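Side-chain contacts in EDD domain protein, DegV family (Ruminococcus gnavus, PDB 3JR7), which is of uncertain function but, as a DegV-family protein, probably binds a fatty acid or similar lipid in a pocket that holds a polyether molecule in this crystal: residues E181-L186 / P207-T212; L69-S74 / I284-A289. All coordinates share one frame; numbering follows the deposited sequence.

Interaction 1 of 2, residues E181-L186 / P207-T212; sequences ENLDTL and PIMGST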
# COMPACT_ATOMS: atom_id res chain seq x y z
N GLU A 181 2.91 16.20 -3.93
CA GLU A 181 3.59 17.39 -4.45
C GLU A 181 4.27 17.06 -5.76
O GLU A 181 4.42 17.93 -6.62
CB GLU A 181 4.64 17.91 -3.45
CG GLU A 181 4.08 18.32 -2.11
CD GLU A 181 3.32 19.69 -2.14
OE1 GLU A 181 3.14 20.30 -3.22
OE2 GLU A 181 2.88 20.14 -1.06
N ASN A 182 4.74 15.81 -5.89
CA ASN A 182 5.58 15.45 -7.03
C ASN A 182 5.20 14.09 -7.68
O ASN A 182 5.56 13.04 -7.16
CB ASN A 182 7.02 15.43 -6.53
CG ASN A 182 8.01 15.08 -7.62
OD1 ASN A 182 7.65 15.00 -8.80
ND2 ASN A 182 9.30 14.88 -7.23
N LEU A 183 4.51 14.15 -8.82
CA LEU A 183 4.03 12.96 -9.55
C LEU A 183 5.04 12.38 -10.51
O LEU A 183 4.77 11.38 -11.17
CB LEU A 183 2.76 13.30 -10.34
CG LEU A 183 1.46 13.43 -9.56
CD1 LEU A 183 0.48 14.18 -10.40
CD2 LEU A 183 0.89 12.09 -9.23
N ASP A 184 6.20 13.03 -10.61
CA ASP A 184 7.13 12.66 -11.66
C ASP A 184 7.66 11.22 -11.59
O ASP A 184 7.93 10.62 -12.63
CB ASP A 184 8.33 13.61 -11.70
CG ASP A 184 7.96 15.04 -12.13
OD1 ASP A 184 6.79 15.36 -12.50
OD2 ASP A 184 8.88 15.87 -12.06
N THR A 185 7.87 10.69 -10.39
CA THR A 185 8.41 9.32 -10.27
C THR A 185 7.37 8.31 -10.80
O THR A 185 7.71 7.42 -11.59
CB THR A 185 8.85 9.00 -8.84
OG1 THR A 185 9.66 10.09 -8.36
CG2 THR A 185 9.69 7.68 -8.79
N LEU A 186 6.11 8.50 -10.43
CA LEU A 186 5.02 7.68 -11.00
C LEU A 186 4.92 7.84 -12.52
O LEU A 186 4.76 6.85 -13.26
CB LEU A 186 3.67 8.01 -10.33
CG LEU A 186 3.43 7.41 -8.91
CD1 LEU A 186 2.28 8.16 -8.17
CD2 LEU A 186 3.22 5.83 -8.92
N PRO A 207 -3.45 17.55 -8.72
CA PRO A 207 -4.40 16.48 -8.97
C PRO A 207 -4.76 15.69 -7.71
O PRO A 207 -3.88 15.38 -6.90
CB PRO A 207 -3.67 15.57 -9.97
CG PRO A 207 -2.59 16.38 -10.53
CD PRO A 207 -2.20 17.37 -9.49
N ILE A 208 -6.02 15.35 -7.56
CA ILE A 208 -6.43 14.38 -6.59
C ILE A 208 -6.50 13.06 -7.37
O ILE A 208 -7.27 12.93 -8.33
CB ILE A 208 -7.80 14.66 -5.97
CG1 ILE A 208 -7.78 15.93 -5.08
CG2 ILE A 208 -8.20 13.44 -5.11
CD1 ILE A 208 -7.63 17.24 -5.86
N MSE A 209 -5.67 12.10 -6.98
CA MSE A 209 -5.58 10.86 -7.75
C MSE A 209 -6.24 9.76 -6.93
O MSE A 209 -6.50 9.92 -5.74
CB MSE A 209 -4.14 10.46 -8.01
CG MSE A 209 -3.27 11.52 -8.62
SE MSE A 209 -3.77 11.85 -10.45
CE MSE A 209 -3.33 10.20 -11.26
N GLY A 210 -6.49 8.63 -7.58
CA GLY A 210 -7.09 7.50 -6.92
C GLY A 210 -6.93 6.18 -7.69
O GLY A 210 -6.49 6.16 -8.84
N SER A 211 -7.30 5.10 -7.03
CA SER A 211 -7.42 3.79 -7.66
C SER A 211 -8.66 3.70 -8.53
O SER A 211 -9.64 4.38 -8.27
CB SER A 211 -7.58 2.69 -6.60
OG SER A 211 -8.69 2.93 -5.75
N THR A 212 -8.59 2.79 -9.50
CA THR A 212 -9.74 2.28 -10.19
C THR A 212 -9.99 0.94 -9.60
O THR A 212 -9.10 0.38 -8.97
CB THR A 212 -9.45 2.09 -11.73
OG1 THR A 212 -8.42 1.11 -11.97
CG2 THR A 212 -9.04 3.42 -12.36
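Leu-183 reaches out from the loop before helix 184-188 and lays its two methyl groups on neighbouring side chains of strand 205-211. CD1 comes end-on to the outer corner of Pro-207, 3.8 Å from its CG, while CD2 faces Met-209 more loosely, at 4.2 Å from CG. With Leu-183 CG anti to the carbonyl carbon (chi1 -76°), the branch is turned off the loop and both methyls are available to the strand. The contact is purely apolar and small, burying about 101 Å² in all.

Met-209, a selenomethionine in this crystal, is folded rather than extended. Its three side-chain torsions all turn in the same sense, which curls the chain so that CG fronts the leucine and SE swings back beside the proline. SE of Met-209 lies 3.8 Å from CB of Pro-207, so residues two apart on the strand form one continuous apolar patch, with the leucine across both. The proline ring closes onto its own backbone N, which makes that end of the patch rigid.

Leu-183 is itself held by the turn it occupies. Asn-182 OD1 accepts from Asp-184 N at 3.0 Å in an Asx turn that caps the start of the helix; the bond is fairly straight at hydrogen (158°), though the donor sits 40° out of the carbonyl plane. On the exposed side, Asp-184 makes a salt bridge with Lys-188 one helical turn on.

Strand 205-211 runs antiparallel between strands 217-224 and 176-179. Its Met-209 packs against Phe-178 and Ile-217, while Ile-208 points to the other face of the sheet, under helix 226-240. The contact thus lays the loop leaving strand 176-179 against the face of the sheet opposite that helix.

Interaction 2 of 2, residues L69-S74 / I284-A289; sequences LKIAES and ISTVYA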
# COMPACT_ATOMS: atom_id res chain seq x y z
N LEU A 69 16.84 12.33 0.92
CA LEU A 69 18.03 13.14 0.54
C LEU A 69 18.68 12.59 -0.72
O LEU A 69 19.08 13.34 -1.62
CB LEU A 69 19.04 13.18 1.70
CG LEU A 69 18.64 14.10 2.87
CD1 LEU A 69 19.52 13.81 4.03
CD2 LEU A 69 18.70 15.62 2.49
N LYS A 70 18.77 11.25 -0.82
CA LYS A 70 19.29 10.67 -2.05
C LYS A 70 18.42 11.00 -3.26
O LYS A 70 18.93 11.33 -4.36
CB LYS A 70 19.48 9.15 -1.88
CG LYS A 70 20.09 8.48 -3.09
CD LYS A 70 21.50 9.01 -3.41
CE LYS A 70 22.24 8.10 -4.38
NZ LYS A 70 23.67 8.49 -4.52
N ILE A 71 17.11 10.89 -3.10
CA ILE A 71 16.18 11.32 -4.18
C ILE A 71 16.40 12.78 -4.57
O ILE A 71 16.40 13.16 -5.75
CB ILE A 71 14.69 11.12 -3.79
CG1 ILE A 71 14.35 9.60 -3.63
CG2 ILE A 71 13.76 11.84 -4.80
CD1 ILE A 71 13.05 9.35 -2.82
N ALA A 72 16.52 13.63 -3.56
CA ALA A 72 16.63 15.08 -3.82
C ALA A 72 17.94 15.39 -4.57
O ALA A 72 17.97 16.24 -5.47
CB ALA A 72 16.54 15.85 -2.52
N GLU A 73 19.00 14.68 -4.22
CA GLU A 73 20.33 14.86 -4.84
C GLU A 73 20.41 14.32 -6.23
O GLU A 73 21.06 14.92 -7.09
CB GLU A 73 21.41 14.16 -4.03
CG GLU A 73 21.72 14.93 -2.80
CD GLU A 73 22.20 14.07 -1.65
OE1 GLU A 73 22.82 13.00 -1.91
OE2 GLU A 73 21.92 14.48 -0.51
N SER A 74 19.78 13.17 -6.46
CA SER A 74 19.88 12.52 -7.74
C SER A 74 19.05 13.18 -8.82
O SER A 74 17.82 13.31 -8.73
CB SER A 74 19.42 11.06 -7.63
OG SER A 74 19.12 10.59 -8.92
N ILE A 284 9.24 2.02 -0.56
CA ILE A 284 8.61 2.11 -1.90
C ILE A 284 7.57 3.24 -1.95
O ILE A 284 7.51 3.99 -2.92
CB ILE A 284 7.99 0.77 -2.28
CG1 ILE A 284 9.11 -0.28 -2.44
CG2 ILE A 284 7.17 0.89 -3.58
CD1 ILE A 284 10.08 -0.03 -3.60
N SER A 285 6.78 3.38 -0.89
CA SER A 285 5.79 4.44 -0.82
C SER A 285 6.45 5.83 -0.90
O SER A 285 5.97 6.72 -1.60
CB SER A 285 4.94 4.28 0.45
OG SER A 285 4.08 3.12 0.39
N THR A 286 7.56 6.00 -0.17
CA THR A 286 8.34 7.23 -0.25
C THR A 286 8.84 7.51 -1.65
O THR A 286 8.68 8.64 -2.16
CB THR A 286 9.49 7.17 0.73
OG1 THR A 286 8.94 7.18 2.06
CG2 THR A 286 10.47 8.31 0.49
N VAL A 287 9.40 6.50 -2.31
CA VAL A 287 9.92 6.69 -3.65
C VAL A 287 8.86 7.22 -4.63
O VAL A 287 9.13 8.13 -5.42
CB VAL A 287 10.54 5.40 -4.19
CG1 VAL A 287 10.81 5.50 -5.69
CG2 VAL A 287 11.85 5.04 -3.40
N TYR A 288 7.65 6.66 -4.59
CA TYR A 288 6.59 7.06 -5.51
C TYR A 288 5.72 8.22 -5.01
O TYR A 288 5.21 9.00 -5.82
CB TYR A 288 5.76 5.83 -5.93
CG TYR A 288 6.57 4.92 -6.84
CD1 TYR A 288 6.75 5.25 -8.19
CD2 TYR A 288 7.25 3.84 -6.37
CE1 TYR A 288 7.47 4.47 -9.03
CE2 TYR A 288 8.04 3.02 -7.23
CZ TYR A 288 8.15 3.36 -8.55
OH TYR A 288 8.92 2.63 -9.44
N ALA A 289 5.56 8.36 -3.70
CA ALA A 289 4.74 9.47 -3.17
C ALA A 289 5.51 10.79 -3.15
O ALA A 289 4.94 11.89 -3.34
CB ALA A 289 4.21 9.13 -1.78
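Ile-71, on helix 64-73, rests the end of its side chain near the backbone of helix 283-289. Its CD1 lies 4.2 Å from CA of Val-287 and 4.3 Å from CG2 of Thr-286, so one methyl settles beside two consecutive residues. CG1 stands anti to the carbonyl carbon (chi1 -66°) and chi2 is extended, which carries CD1 straight out from its helix. This is the close part of the contact, and even at these distances the spacing is relaxed. The contact is also small, burying about 88 Å². Thr-286 turns its methyl to the isoleucine while its OG1 is hydrogen-bonded to Thr-281 OG1 and Ser-282 O.

The far side of helix 64-73 is quite different. Leu-69, Ala-72 and Glu-73 are exposed and, like Lys-70, touch a neighbouring molecule of the crystal; Lys-70 also has a long, weak ion pair with Glu-52.

Leu-67 and Leu-68, earlier on helix 64-73, continue the packing on Thr-286, and Leu-67 also reaches Val-287. Tyr-288 leaves helix 283-289 away from Ile-71 and packs on helix 184-188, so helix 283-289 meets helix 64-73 on one side and helix 184-188 on another.

How the interactions relate
Interactions 1 and 2 have centres about 15 Å apart and meet through helix 184-188, whose start belongs to 181-186. CG2 of Thr-185 comes to 3.4 Å from O of Val-287, and CD2 of Leu-186 packs 3.6 Å from CD1 of Tyr-288. A continuous run of contacts therefore leads from helix 64-73 through helices 283-289 and 184-188 and, by way of Leu-183 just before that helix, to strand 205-211. Along the chain, both segments of interaction 1 fall between those of interaction 2. The segments contribute Ser-211, Ser-285 and Tyr-288 to the pocket of the bound polyether, where DegV relatives are thought to hold lipid; the touching side chains of interaction 1 are not among them.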